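Local coordinates for endo-beta-1,2-glucanase (Talaromyces funiculosus, PDB 6IMV), which hydrolyses internal beta-1,2-glucosidic linkages of beta-1,2-glucans, acting as a fungal endo-type glycoside hydrolase, at residues Cys15-Gln20 with Ile34-Phe39; His208-Gly213 with Glu252-Trp257. All blocks are in the same frame, centred on the assembly; numbering follows the deposited sequence.

In the fold
Both contacts are packed through phenylalanine rings against a helix, on opposite sides of the chain's centre. The centre of contact 1 (15-20 with 34-39) is about 21 Å, and that of contact 2 (208-213 with 252-257) about 19 Å, from the chain's centre; their centres are about 41 Å apart and their nearest atoms about 20 Å. In sequence contact 1 closes before contact 2 opens. Contact 2 runs closer to bound sugar: the side chain of F210 is about 9 Å from a beta-D-glucopyranose and that of F254 about 11 Å from an alpha-D-glucopyranose, too far to touch either. Contact 1 belongs to the region where the two chain ends are joined by the C15-C504 disulfide.

Contact 1. Residues Cys15-Gln20 with Ile34-Phe39; sequences CRFAHQ and INDVLF
F17 and D36 bring the two backbones to their closest approach, with F17 CA and D36 CA 7.3 Å apart. The segment 15-20 belongs to the loop before helix 23-28 and is drawn in by the bond from Q20 N to F17 O (2.9 Å), whereas 34-39 is one stretch of helix 30-41, with L38 N bonded to I34 O at 2.9 Å. No hydrogen bond crosses between them; one phenyl ring spans the gap. F17 has CG between its backbone N and carbonyl carbon (chi1 67°), on a CB that already points toward the helix, and the ring lies against the helix surface. D36 CB sits over one face as a CH-pi contact, 3.8 Å from the centroid of the F17 ring and 14° off the ring normal. The outer part of the ring reaches the helix backbone: F17 CE2 comes to 3.7 Å from D36 O, and F17 CZ to 3.6 Å from V37 CA. V37 adds one branch, its CG2 lying 3.7 Å from F17 CZ, and the two side chains cross at about a right angle. D36 thus offers the ring its methylene, while its carboxylate, tilted 64° to the ring plane, has its polar partner elsewhere: OD2 is hydrogen-bonded to Y21 OH. This is plain packing of the N-terminal segment on helix 30-41, with F33 of that helix meeting the F17 ring edge-to-face. W401 of helix 394-405 also touches F17, and I443 of helix 433-443 lies against V37. On the loop side, R16 forms a salt bridge with D500 and C15 a disulfide with C504, so the same short segment joins the C-terminal tail to this group of helices.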
loop_
_atom_site.group_PDB
_atom_site.type_symbol
_atom_site.label_atom_id
_atom_site.label_comp_id
_atom_site.label_asym_id
_atom_site.label_seq_id
_atom_site.Cartn_x
_atom_site.Cartn_y
_atom_site.Cartn_z
ATOM N N CYS A 15 -23.937 8.367 -3.574
ATOM C CA CYS A 15 -23.150 7.306 -2.990
ATOM C C CYS A 15 -22.899 6.185 -4.007
ATOM O O CYS A 15 -21.793 5.649 -4.080
ATOM C CB CYS A 15 -23.828 6.725 -1.758
ATOM S SG CYS A 15 -22.722 5.591 -0.887
ATOM N N ARG A 16 -23.932 5.841 -4.776
ATOM C CA ARG A 16 -23.901 4.719 -5.697
ATOM C C ARG A 16 -23.580 5.221 -7.112
ATOM O O ARG A 16 -24.211 4.824 -8.065
ATOM C CB ARG A 16 -25.238 3.967 -5.612
ATOM C CG ARG A 16 -25.172 2.510 -6.040
ATOM C CD ARG A 16 -24.346 1.660 -5.089
ATOM N NE ARG A 16 -24.399 0.230 -5.413
ATOM C CZ ARG A 16 -23.418 -0.476 -5.961
ATOM N NH1 ARG A 16 -22.324 0.117 -6.422
ATOM N NH2 ARG A 16 -23.538 -1.790 -6.032
ATOM N N PHE A 17 -22.537 6.054 -7.241
ATOM C CA PHE A 17 -22.207 6.729 -8.497
ATOM C C PHE A 17 -21.631 5.758 -9.537
ATOM O O PHE A 17 -21.695 6.048 -10.738
ATOM C CB PHE A 17 -21.228 7.887 -8.265
ATOM C CG PHE A 17 -19.852 7.463 -7.815
ATOM C CD1 PHE A 17 -18.892 7.081 -8.741
ATOM C CD2 PHE A 17 -19.525 7.430 -6.470
ATOM C CE1 PHE A 17 -17.637 6.672 -8.324
ATOM C CE2 PHE A 17 -18.258 7.039 -6.062
ATOM C CZ PHE A 17 -17.325 6.656 -6.986
ATOM N N ALA A 18 -21.074 4.622 -9.102
ATOM C CA ALA A 18 -20.361 3.735 -10.022
ATOM C C ALA A 18 -21.265 3.313 -11.186
ATOM O O ALA A 18 -20.806 3.298 -12.328
ATOM C CB ALA A 18 -19.804 2.538 -9.305
ATOM N N HIS A 19 -22.542 2.998 -10.912
ATOM C CA HIS A 19 -23.435 2.537 -11.987
ATOM C C HIS A 19 -24.206 3.699 -12.638
ATOM O O HIS A 19 -24.996 3.453 -13.557
ATOM C CB HIS A 19 -24.343 1.378 -11.541
ATOM C CG HIS A 19 -25.321 1.666 -10.448
ATOM N ND1 HIS A 19 -25.755 0.662 -9.598
ATOM C CD2 HIS A 19 -25.964 2.793 -10.072
ATOM C CE1 HIS A 19 -26.638 1.156 -8.751
ATOM N NE2 HIS A 19 -26.784 2.471 -9.017
ATOM N N GLN A 20 -23.946 4.942 -12.208
ATOM C CA GLN A 20 -24.446 6.150 -12.884
ATOM C C GLN A 20 -23.630 6.456 -14.151
ATOM O O GLN A 20 -24.096 7.232 -14.990
ATOM C CB GLN A 20 -24.402 7.372 -11.962
ATOM C CG GLN A 20 -25.429 7.353 -10.841
ATOM C CD GLN A 20 -25.338 8.585 -9.973
ATOM O OE1 GLN A 20 -24.268 9.139 -9.750
ATOM N NE2 GLN A 20 -26.470 9.033 -9.459
ATOM N N ILE A 34 -12.945 9.925 -11.425
ATOM C CA ILE A 34 -11.995 9.894 -10.303
ATOM C C ILE A 34 -12.396 10.931 -9.242
ATOM O O ILE A 34 -12.221 10.701 -8.047
ATOM C CB ILE A 34 -10.560 10.086 -10.824
ATOM C CG1 ILE A 34 -10.039 8.789 -11.442
ATOM C CG2 ILE A 34 -9.640 10.612 -9.738
ATOM C CD1 ILE A 34 -8.803 8.952 -12.287
ATOM N N ASN A 35 -12.939 12.068 -9.694
ATOM C CA ASN A 35 -13.408 13.126 -8.805
ATOM C C ASN A 35 -14.514 12.594 -7.883
ATOM O O ASN A 35 -14.586 12.961 -6.700
ATOM C CB ASN A 35 -13.875 14.323 -9.637
ATOM C CG ASN A 35 -14.220 15.537 -8.818
ATOM O OD1 ASN A 35 -13.366 16.060 -8.110
ATOM N ND2 ASN A 35 -15.452 15.992 -8.941
ATOM N N ASP A 36 -15.386 11.736 -8.425
ATOM C CA ASP A 36 -16.449 11.112 -7.635
ATOM C C ASP A 36 -15.845 10.091 -6.660
ATOM O O ASP A 36 -16.236 10.048 -5.489
ATOM C CB ASP A 36 -17.515 10.490 -8.535
ATOM C CG ASP A 36 -18.395 11.539 -9.198
ATOM O OD1 ASP A 36 -18.296 12.712 -8.800
ATOM O OD2 ASP A 36 -19.162 11.181 -10.101
ATOM N N VAL A 37 -14.889 9.300 -7.159
ATOM C CA VAL A 37 -14.212 8.270 -6.378
ATOM C C VAL A 37 -13.582 8.893 -5.124
ATOM O O VAL A 37 -13.803 8.411 -4.009
ATOM C CB VAL A 37 -13.165 7.515 -7.213
ATOM C CG1 VAL A 37 -12.265 6.656 -6.329
ATOM C CG2 VAL A 37 -13.816 6.681 -8.296
ATOM N N LEU A 38 -12.812 9.966 -5.317
ATOM C CA LEU A 38 -12.056 10.585 -4.235
ATOM C C LEU A 38 -12.996 11.113 -3.147
ATOM O O LEU A 38 -12.677 11.020 -1.961
ATOM C CB LEU A 38 -11.196 11.713 -4.805
ATOM C CG LEU A 38 -9.981 11.269 -5.607
ATOM C CD1 LEU A 38 -9.415 12.439 -6.399
ATOM C CD2 LEU A 38 -8.928 10.660 -4.695
ATOM N N PHE A 39 -14.132 11.689 -3.562
ATOM C CA PHE A 39 -15.129 12.264 -2.643
ATOM C C PHE A 39 -15.595 11.193 -1.649
ATOM O O PHE A 39 -15.560 11.402 -0.436
ATOM C CB PHE A 39 -16.325 12.844 -3.403
ATOM C CG PHE A 39 -17.374 13.472 -2.524
ATOM C CD1 PHE A 39 -17.249 14.790 -2.114
ATOM C CD2 PHE A 39 -18.471 12.744 -2.078
ATOM C CE1 PHE A 39 -18.200 15.374 -1.287
ATOM C CE2 PHE A 39 -19.424 13.325 -1.255
ATOM C CZ PHE A 39 -19.286 14.640 -0.861
#

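Contact 2. Residues His208-Gly213 with Glu252-Trp257; sequences HIFYQG and ELFTWW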
loop_
_atom_site.group_PDB
_atom_site.type_symbol
_atom_site.label_atom_id
_atom_site.label_comp_id
_atom_site.label_asym_id
_atom_site.label_seq_id
_atom_site.Cartn_x
_atom_site.Cartn_y
_atom_site.Cartn_z
ATOM N N HIS A 208 21.488 -2.703 13.188
ATOM C CA HIS A 208 21.614 -3.472 14.440
ATOM C C HIS A 208 20.378 -4.361 14.636
ATOM O O HIS A 208 20.496 -5.491 15.082
ATOM C CB HIS A 208 21.853 -2.537 15.638
ATOM C CG HIS A 208 22.197 -3.262 16.899
ATOM N ND1 HIS A 208 23.368 -3.988 17.039
ATOM C CD2 HIS A 208 21.524 -3.399 18.062
ATOM C CE1 HIS A 208 23.396 -4.542 18.238
ATOM N NE2 HIS A 208 22.281 -4.185 18.886
ATOM N N ILE A 209 19.198 -3.853 14.271
ATOM C CA ILE A 209 17.963 -4.579 14.495
ATOM C C ILE A 209 17.699 -5.567 13.344
ATOM O O ILE A 209 17.243 -6.668 13.606
ATOM C CB ILE A 209 16.793 -3.600 14.757
ATOM C CG1 ILE A 209 16.986 -2.873 16.093
ATOM C CG2 ILE A 209 15.440 -4.295 14.698
ATOM C CD1 ILE A 209 15.977 -1.783 16.386
ATOM N N PHE A 210 17.971 -5.198 12.085
ATOM C CA PHE A 210 17.449 -6.001 10.942
ATOM C C PHE A 210 18.533 -6.659 10.078
ATOM O O PHE A 210 18.203 -7.553 9.298
ATOM C CB PHE A 210 16.557 -5.151 10.035
ATOM C CG PHE A 210 15.239 -4.764 10.647
ATOM C CD1 PHE A 210 14.167 -5.643 10.629
ATOM C CD2 PHE A 210 15.060 -3.511 11.213
ATOM C CE1 PHE A 210 12.948 -5.281 11.183
ATOM C CE2 PHE A 210 13.839 -3.145 11.757
ATOM C CZ PHE A 210 12.786 -4.030 11.741
ATOM N N TYR A 211 19.793 -6.219 10.153
ATOM C CA TYR A 211 20.810 -6.760 9.238
ATOM C C TYR A 211 21.596 -7.882 9.927
ATOM O O TYR A 211 22.364 -7.621 10.834
ATOM C CB TYR A 211 21.737 -5.659 8.707
ATOM C CG TYR A 211 22.701 -6.154 7.659
ATOM C CD1 TYR A 211 22.233 -6.840 6.552
ATOM C CD2 TYR A 211 24.073 -5.987 7.782
ATOM C CE1 TYR A 211 23.089 -7.343 5.586
ATOM C CE2 TYR A 211 24.945 -6.478 6.821
ATOM C CZ TYR A 211 24.450 -7.161 5.719
ATOM O OH TYR A 211 25.261 -7.674 4.749
ATOM N N GLN A 212 21.403 -9.124 9.467
ATOM C CA GLN A 212 22.048 -10.312 10.046
ATOM C C GLN A 212 23.479 -10.463 9.518
ATOM O O GLN A 212 24.332 -11.004 10.202
ATOM C CB GLN A 212 21.271 -11.581 9.699
ATOM C CG GLN A 212 21.737 -12.820 10.444
ATOM C CD GLN A 212 20.949 -14.028 10.009
ATOM O OE1 GLN A 212 21.248 -14.648 8.988
ATOM N NE2 GLN A 212 19.916 -14.354 10.771
ATOM N N GLY A 213 23.710 -10.020 8.279
ATOM C CA GLY A 213 25.005 -10.134 7.618
ATOM C C GLY A 213 24.896 -10.964 6.352
ATOM O O GLY A 213 23.926 -11.693 6.176
ATOM N N GLU A 252 11.600 -4.490 -0.534
ATOM C CA GLU A 252 12.744 -3.845 -1.177
ATOM C C GLU A 252 12.925 -2.409 -0.668
ATOM O O GLU A 252 14.051 -1.886 -0.660
ATOM C CB GLU A 252 12.611 -3.883 -2.696
ATOM C CG GLU A 252 13.902 -3.525 -3.406
ATOM C CD GLU A 252 13.861 -3.878 -4.877
ATOM O OE1 GLU A 252 13.446 -3.010 -5.675
ATOM O OE2 GLU A 252 14.190 -5.037 -5.210
ATOM N N LEU A 253 11.836 -1.774 -0.237
ATOM C CA LEU A 253 11.908 -0.417 0.328
ATOM C C LEU A 253 12.852 -0.409 1.536
ATOM O O LEU A 253 13.658 0.517 1.693
ATOM C CB LEU A 253 10.505 0.065 0.707
ATOM C CG LEU A 253 9.576 0.383 -0.465
ATOM C CD1 LEU A 253 8.252 0.930 0.044
ATOM C CD2 LEU A 253 10.226 1.363 -1.433
ATOM N N PHE A 254 12.775 -1.457 2.363
ATOM C CA PHE A 254 13.602 -1.525 3.547
ATOM C C PHE A 254 15.069 -1.750 3.169
ATOM O O PHE A 254 15.958 -1.181 3.814
ATOM C CB PHE A 254 13.136 -2.602 4.527
ATOM C CG PHE A 254 13.786 -2.407 5.869
ATOM C CD1 PHE A 254 13.348 -1.409 6.716
ATOM C CD2 PHE A 254 14.914 -3.127 6.224
ATOM C CE1 PHE A 254 13.979 -1.178 7.929
ATOM C CE2 PHE A 254 15.537 -2.898 7.441
ATOM C CZ PHE A 254 15.070 -1.927 8.284
ATOM N N THR A 255 15.320 -2.566 2.141
ATOM C CA THR A 255 16.672 -2.756 1.614
ATOM C C THR A 255 17.337 -1.396 1.357
ATOM O O THR A 255 18.475 -1.178 1.776
ATOM C CB THR A 255 16.687 -3.583 0.324
ATOM O OG1 THR A 255 16.016 -4.817 0.571
ATOM C CG2 THR A 255 18.085 -3.871 -0.172
ATOM N N TRP A 256 16.623 -0.501 0.667
ATOM C CA TRP A 256 17.136 0.827 0.330
ATOM C C TRP A 256 17.442 1.633 1.595
ATOM O O TRP A 256 18.406 2.423 1.609
ATOM C CB TRP A 256 16.163 1.596 -0.562
ATOM C CG TRP A 256 16.076 1.092 -1.970
ATOM C CD1 TRP A 256 14.971 0.580 -2.584
ATOM C CD2 TRP A 256 17.125 1.095 -2.959
ATOM N NE1 TRP A 256 15.262 0.260 -3.883
ATOM C CE2 TRP A 256 16.570 0.571 -4.145
ATOM C CE3 TRP A 256 18.466 1.501 -2.965
ATOM C CZ2 TRP A 256 17.313 0.425 -5.313
ATOM C CZ3 TRP A 256 19.206 1.359 -4.121
ATOM C CH2 TRP A 256 18.631 0.830 -5.278
ATOM N N TRP A 257 16.594 1.481 2.619
ATOM C CA TRP A 257 16.788 2.176 3.876
ATOM C C TRP A 257 18.147 1.799 4.483
ATOM O O TRP A 257 18.923 2.690 4.876
ATOM C CB TRP A 257 15.638 1.912 4.852
ATOM C CG TRP A 257 15.565 2.968 5.909
ATOM C CD1 TRP A 257 15.949 2.872 7.213
ATOM C CD2 TRP A 257 15.143 4.328 5.714
ATOM N NE1 TRP A 257 15.758 4.067 7.854
ATOM C CE2 TRP A 257 15.261 4.980 6.958
ATOM C CE3 TRP A 257 14.651 5.042 4.615
ATOM C CZ2 TRP A 257 14.905 6.319 7.127
ATOM C CZ3 TRP A 257 14.303 6.365 4.780
ATOM C CH2 TRP A 257 14.432 6.993 6.022
#
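F210 and F254 make this contact alone, as an edge-to-face aromatic pair. F254 turns its edge toward the face of the F210 ring, with the centroids of the two rings 4.7 Å apart and their planes at 62°. The leading atom is F254 CZ, which comes to 3.3 Å from F210 CD2, a tight approach; beside it F254 CE2 rests 3.6 Å from F210 CB, so the edge spans the root of the side chain as well as the ring. F254 can reach so far because its CG stands anti to the backbone N (chi1 -166°), extending the ring from helix 252-261 toward the end of helix 186-210. I209 CG2 lies 3.5 Å above the F210 ring plane, so a methyl group and the F254 edge lie on opposite sides of that plane, both toward the rim of the ring. At F210, an alanine would keep CB but take away CG and CD2, and is likely to leave the F254 edge beside a gap, freer to turn. F210 is also backbone-bonded to C218, in the link between strands 216-217 and 220-223. Between the two segments there is neither a hydrogen bond nor a charge pair: the buried join depends on dispersion and on the inclined setting of the two rings, with the F254 edge meeting the CG-CD2 side of F210, an attraction set by shape and ring orientation.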